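Local structure of T-cell surface glycoprotein YE1/48 (Mus musculus, 1QO3) at residues Lys59-Val64 and Met108-Thr113; Asp68-Gly73 and Val123-Cys128. The protein serves as an inhibitory receptor on natural killer cells that recognises H-2d class I molecules and so prevents target-cell lysis, here seen as its extracellular C-type lectin-like domain. The protein carries 1 engineered substitution. All coordinates share one frame; numbering follows the deposited sequence.

Contact 1 (Lys59-Val64 and Met108-Thr113)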
loop_
_atom_site.group_PDB
_atom_site.type_symbol
_atom_site.label_atom_id
_atom_site.label_comp_id
_atom_site.label_asym_id
_atom_site.label_seq_id
_atom_site.Cartn_x
_atom_site.Cartn_y
_atom_site.Cartn_z
ATOM N N LYS C 59 18.537 4.594 0.673
ATOM C CA LYS C 59 17.080 4.563 0.761
ATOM C C LYS C 59 16.531 3.285 0.129
ATOM O O LYS C 59 15.756 2.552 0.750
ATOM C CB LYS C 59 16.517 5.785 0.036
ATOM C CG LYS C 59 15.220 6.335 0.591
ATOM C CD LYS C 59 14.955 7.718 -0.006
ATOM C CE LYS C 59 13.721 8.360 0.593
ATOM N NZ LYS C 59 13.470 9.729 0.047
ATOM N N PHE C 60 16.934 3.014 -1.107
ATOM C CA PHE C 60 16.454 1.821 -1.763
ATOM C C PHE C 60 16.895 0.554 -1.043
ATOM O O PHE C 60 16.082 -0.336 -0.803
ATOM C CB PHE C 60 16.938 1.731 -3.205
ATOM C CG PHE C 60 16.671 0.397 -3.815
ATOM C CD1 PHE C 60 15.384 0.051 -4.215
ATOM C CD2 PHE C 60 17.669 -0.570 -3.856
ATOM C CE1 PHE C 60 15.092 -1.246 -4.637
ATOM C CE2 PHE C 60 17.388 -1.864 -4.273
ATOM C CZ PHE C 60 16.100 -2.204 -4.663
ATOM N N LEU C 61 18.182 0.471 -0.707
ATOM C CA LEU C 61 18.728 -0.718 -0.039
ATOM C C LEU C 61 18.008 -1.130 1.246
ATOM O O LEU C 61 17.941 -2.322 1.569
ATOM C CB LEU C 61 20.224 -0.531 0.277
ATOM C CG LEU C 61 21.257 -0.579 -0.859
ATOM C CD1 LEU C 61 22.639 -0.212 -0.313
ATOM C CD2 LEU C 61 21.279 -1.986 -1.477
ATOM N N GLN C 62 17.478 -0.163 1.986
ATOM C CA GLN C 62 16.807 -0.499 3.230
ATOM C C GLN C 62 15.430 -1.107 3.024
ATOM O O GLN C 62 14.821 -1.613 3.963
ATOM C CB GLN C 62 16.762 0.719 4.161
ATOM C CG GLN C 62 18.155 1.023 4.716
ATOM C CD GLN C 62 18.187 2.164 5.718
ATOM O OE1 GLN C 62 17.696 3.265 5.450
ATOM N NE2 GLN C 62 18.783 1.907 6.878
ATOM N N LEU C 63 14.965 -1.079 1.778
ATOM C CA LEU C 63 13.687 -1.665 1.421
ATOM C C LEU C 63 13.877 -3.161 1.232
ATOM O O LEU C 63 12.923 -3.931 1.356
ATOM C CB LEU C 63 13.169 -1.086 0.102
ATOM C CG LEU C 63 12.888 0.415 0.024
ATOM C CD1 LEU C 63 12.419 0.754 -1.380
ATOM C CD2 LEU C 63 11.839 0.813 1.060
ATOM N N VAL C 64 15.111 -3.575 0.933
ATOM C CA VAL C 64 15.381 -4.991 0.682
ATOM C C VAL C 64 16.400 -5.711 1.560
ATOM O O VAL C 64 16.408 -6.943 1.584
ATOM C CB VAL C 64 15.802 -5.226 -0.786
ATOM C CG1 VAL C 64 14.758 -4.652 -1.726
ATOM C CG2 VAL C 64 17.171 -4.601 -1.054
ATOM N N MET C 108 31.440 -0.824 10.243
ATOM C CA MET C 108 30.058 -0.440 9.966
ATOM C C MET C 108 29.113 -1.537 9.471
ATOM O O MET C 108 29.419 -2.277 8.533
ATOM C CB MET C 108 30.050 0.724 8.968
ATOM C CG MET C 108 28.809 1.589 9.044
ATOM S SD MET C 108 28.606 2.353 10.681
ATOM C CE MET C 108 29.834 3.660 10.582
ATOM N N LEU C 109 27.951 -1.610 10.109
ATOM C CA LEU C 109 26.911 -2.577 9.775
ATOM C C LEU C 109 25.724 -1.875 9.128
ATOM O O LEU C 109 25.377 -0.758 9.523
ATOM C CB LEU C 109 26.405 -3.271 11.042
ATOM C CG LEU C 109 27.327 -4.251 11.754
ATOM C CD1 LEU C 109 26.827 -4.496 13.169
ATOM C CD2 LEU C 109 27.386 -5.541 10.947
ATOM N N LEU C 110 25.107 -2.524 8.138
ATOM C CA LEU C 110 23.918 -1.979 7.480
ATOM C C LEU C 110 22.727 -2.871 7.804
ATOM O O LEU C 110 22.795 -4.100 7.691
ATOM C CB LEU C 110 24.070 -1.916 5.951
ATOM C CG LEU C 110 22.750 -1.603 5.212
ATOM C CD1 LEU C 110 22.301 -0.169 5.494
ATOM C CD2 LEU C 110 22.910 -1.807 3.719
ATOM N N SER C 111 21.637 -2.250 8.223
ATOM C CA SER C 111 20.418 -2.991 8.525
ATOM C C SER C 111 19.263 -2.217 7.911
ATOM O O SER C 111 19.418 -1.063 7.519
ATOM C CB SER C 111 20.209 -3.120 10.035
ATOM O OG SER C 111 19.830 -1.877 10.599
ATOM N N LYS C 112 18.110 -2.870 7.829
ATOM C CA LYS C 112 16.895 -2.287 7.279
ATOM C C LYS C 112 16.600 -0.901 7.846
ATOM O O LYS C 112 16.062 -0.033 7.160
ATOM C CB LYS C 112 15.715 -3.220 7.578
ATOM C CG LYS C 112 14.336 -2.616 7.325
ATOM C CD LYS C 112 13.230 -3.622 7.625
ATOM C CE LYS C 112 11.857 -3.013 7.373
ATOM N NZ LYS C 112 10.737 -3.998 7.523
ATOM N N THR C 113 16.969 -0.689 9.099
ATOM C CA THR C 113 16.681 0.578 9.754
ATOM C C THR C 113 17.894 1.355 10.231
ATOM O O THR C 113 17.763 2.494 10.674
ATOM C CB THR C 113 15.756 0.348 10.978
ATOM O OG1 THR C 113 16.357 -0.618 11.861
ATOM C CG2 THR C 113 14.388 -0.159 10.529
HETATM O O HOH W 1 19.189 4.325 8.983
#

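Contact 2 (Asp68-Gly73 and Val123-Cys128)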
loop_
_atom_site.group_PDB
_atom_site.type_symbol
_atom_site.label_atom_id
_atom_site.label_comp_id
_atom_site.label_asym_id
_atom_site.label_seq_id
_atom_site.Cartn_x
_atom_site.Cartn_y
_atom_site.Cartn_z
ATOM N N ASP C 68 18.379 -8.094 10.079
ATOM C CA ASP C 68 19.640 -8.472 10.714
ATOM C C ASP C 68 20.689 -7.657 9.984
ATOM O O ASP C 68 20.577 -7.421 8.786
ATOM C CB ASP C 68 19.957 -9.958 10.526
ATOM C CG ASP C 68 19.108 -10.851 11.396
ATOM O OD1 ASP C 68 18.665 -10.391 12.473
ATOM O OD2 ASP C 68 18.900 -12.020 11.004
ATOM N N SER C 69 21.722 -7.248 10.697
ATOM C CA SER C 69 22.753 -6.429 10.097
ATOM C C SER C 69 23.677 -7.155 9.113
ATOM O O SER C 69 23.806 -8.378 9.133
ATOM C CB SER C 69 23.557 -5.779 11.215
ATOM O OG SER C 69 22.673 -5.201 12.166
ATOM N N CYS C 70 24.308 -6.368 8.250
ATOM C CA CYS C 70 25.238 -6.863 7.244
ATOM C C CYS C 70 26.464 -5.954 7.229
ATOM O O CYS C 70 26.333 -4.723 7.275
ATOM C CB CYS C 70 24.599 -6.820 5.849
ATOM S SG CYS C 70 23.050 -7.718 5.672
ATOM N N TRP C 71 27.648 -6.554 7.160
ATOM C CA TRP C 71 28.892 -5.783 7.091
ATOM C C TRP C 71 28.954 -5.011 5.761
ATOM O O TRP C 71 28.606 -5.554 4.706
ATOM C CB TRP C 71 30.101 -6.727 7.178
ATOM C CG TRP C 71 30.484 -7.170 8.576
ATOM C CD1 TRP C 71 30.818 -8.436 8.970
ATOM C CD2 TRP C 71 30.652 -6.335 9.732
ATOM N NE1 TRP C 71 31.187 -8.443 10.295
ATOM C CE2 TRP C 71 31.095 -7.167 10.788
ATOM C CE3 TRP C 71 30.475 -4.966 9.977
ATOM C CZ2 TRP C 71 31.360 -6.676 12.072
ATOM C CZ3 TRP C 71 30.737 -4.472 11.253
ATOM C CH2 TRP C 71 31.177 -5.330 12.287
ATOM N N VAL C 72 29.365 -3.743 5.816
ATOM C CA VAL C 72 29.521 -2.919 4.617
ATOM C C VAL C 72 30.949 -2.365 4.602
ATOM O O VAL C 72 31.650 -2.435 5.610
ATOM C CB VAL C 72 28.480 -1.757 4.542
ATOM C CG1 VAL C 72 27.119 -2.315 4.161
ATOM C CG2 VAL C 72 28.392 -1.031 5.867
ATOM N N GLY C 73 31.380 -1.833 3.460
ATOM C CA GLY C 73 32.741 -1.330 3.331
ATOM C C GLY C 73 33.073 0.013 3.963
ATOM O O GLY C 73 33.558 0.915 3.289
ATOM N N VAL C 123 30.665 -11.742 13.475
ATOM C CA VAL C 123 30.307 -12.279 12.175
ATOM C C VAL C 123 28.892 -11.945 11.727
ATOM O O VAL C 123 27.914 -12.218 12.429
ATOM C CB VAL C 123 30.520 -13.827 12.122
ATOM C CG1 VAL C 123 31.973 -14.152 12.414
ATOM C CG2 VAL C 123 29.623 -14.538 13.130
ATOM N N PHE C 124 28.812 -11.323 10.553
ATOM C CA PHE C 124 27.546 -10.935 9.947
ATOM C C PHE C 124 27.624 -11.163 8.447
ATOM O O PHE C 124 28.715 -11.308 7.884
ATOM C CB PHE C 124 27.245 -9.453 10.188
ATOM C CG PHE C 124 27.075 -9.089 11.635
ATOM C CD1 PHE C 124 28.184 -8.852 12.440
ATOM C CD2 PHE C 124 25.799 -8.993 12.196
ATOM C CE1 PHE C 124 28.025 -8.523 13.794
ATOM C CE2 PHE C 124 25.628 -8.665 13.548
ATOM C CZ PHE C 124 26.746 -8.429 14.351
ATOM N N ILE C 125 26.458 -11.195 7.807
ATOM C CA ILE C 125 26.348 -11.352 6.360
ATOM C C ILE C 125 27.250 -10.301 5.707
ATOM O O ILE C 125 27.481 -9.240 6.291
ATOM C CB ILE C 125 24.891 -11.084 5.913
ATOM C CG1 ILE C 125 23.976 -12.206 6.420
ATOM C CG2 ILE C 125 24.818 -10.921 4.408
ATOM C CD1 ILE C 125 22.489 -11.868 6.317
ATOM N N CYS C 126 27.765 -10.591 4.513
ATOM C CA CYS C 126 28.603 -9.624 3.799
ATOM C C CYS C 126 27.845 -9.071 2.606
ATOM O O CYS C 126 27.193 -9.833 1.897
ATOM C CB CYS C 126 29.847 -10.269 3.198
ATOM S SG CYS C 126 30.884 -11.327 4.230
ATOM N N ILE C 127 27.922 -7.764 2.369
ATOM C CA ILE C 127 27.294 -7.218 1.175
ATOM C C ILE C 127 28.444 -6.822 0.241
ATOM O O ILE C 127 29.221 -5.920 0.560
ATOM C CB ILE C 127 26.435 -5.959 1.435
ATOM C CG1 ILE C 127 25.312 -6.259 2.426
ATOM C CG2 ILE C 127 25.807 -5.499 0.119
ATOM C CD1 ILE C 127 24.420 -5.047 2.691
ATOM N N CYS C 128 28.573 -7.521 -0.886
ATOM C CA CYS C 128 29.624 -7.214 -1.859
ATOM C C CYS C 128 29.013 -6.419 -3.020
ATOM O O CYS C 128 27.938 -6.753 -3.515
ATOM C CB CYS C 128 30.272 -8.497 -2.398
ATOM S SG CYS C 128 31.095 -9.601 -1.183
HETATM O O HOH W 2 24.169 -11.158 9.674
#

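Contact 1 (Lys59-Val64 and Met108-Thr113)
Gln62 lays its aliphatic stem against the backbone of Ser111 and Lys112, with its CB 3.2 Å from Lys112 O. CG stands anti to the carbonyl carbon (chi1 -72°) and the chain runs extended beyond it, which carries the carboxamide along the turn that follows strand 107-110. There NE2 gives a hydrogen bond to Ser111 O at 3.1 Å. The bond is nearly straight, 164° at the hydrogen; it lies in the plane of the Ser111 carbonyl and close to that of the amide, which, with the water described next, would hold the carboxamide's rotation. The same nitrogen donates to a water, which in turn donates to Thr113 O at 2.9 Å, giving NE2 two acceptors and tying the turn at two points. Going the other way, CG of Lys112 reaches to 3.5 Å from Gln62 O, while the rest of its extended side chain leads away from the helix, and its NZ pairs with an acidic side chain of the chain of another protein. A single apolar pair adds to this: Leu61 CD1 meets Leu110 CD2 tip to tip at 4.3 Å, a light touch beside the polar grip. Ser111 OG accepts a weak hydrogen bond from Thr113 N inside the turn. The contact thus joins the C-terminal part of helix 55-64 to the end of strand 107-110 and the turn that follows it. Leu61 also packs on Phe19 of strand 16-21 and on Leu50, while Leu110 rests on Val72 of strand 70-77 and Ile127 of strand 124-131.

Contact 2 (Asp68-Gly73 and Val123-Cys128)
Phe124 and Trp71 meet in a T-shaped pair: the edge of the phenyl ring is turned to the face of the indole, with the planes at 79° and the centroid of the five-membered ring 5.3 Å from that of Phe124. Phe124 CD1 lies over the indole, offset toward its rim, 3.7 Å from Trp71 NE1 and CE2, and Phe124 CB adds a CH-pi contact over the pyrrole part of the same indole. With Phe124 CG set beside its own backbone N (chi1 -63°), the ring has its CD1 side at Trp71 and its CD2 side at Ser69, whose carbonyl O lies 3.7 Å from Phe124 CD2. Trp71 NE1 is hydrogen-bonded to Gln122 O.

The backbones themselves pair in parallel. Trp71 N donates to Ile125 O at 2.8 Å and Ile127 N to Trp71 O at 3.3 Å, so Trp71 is held on both its N-H and its carbonyl, while a water bridges Ser69 O and Ile125 N, which at 4.1 Å are too far apart to bond directly. Away from the indole, Cys70 CB packs on Ile127 CG1 at 3.5 Å and its SG against Ile125 CB. This parallel join of strands 70-77 and 124-131 is a core element of the C-type lectin-like fold; the second strand also brings Cys126 and Cys128 to their disulfides with Cys38 and Cys42 of helix 35-44.

Overall arrangement
The two contacts lie about 10 Å apart between centres and touch directly, through strand 107-110, which pairs antiparallel with strand 70-77: Leu110 N lies 2.7 Å from Cys70 O, a probable hydrogen bond. Along the chain their segments alternate, 59-64, 68-73, 108-113, then 123-128, and strand 70-77 is the next element after helix 55-64, across a short loop. Strand 70-77 thus sits between strands 107-110 and 124-131 in one mixed sheet, with contact 2 near the centre of the domain and contact 1 bringing the helix to the sheet. From contact 1 itself, Lys112 and Thr113 reach a chain of another protein, linking this part of the lectin-like domain to an intermolecular interface.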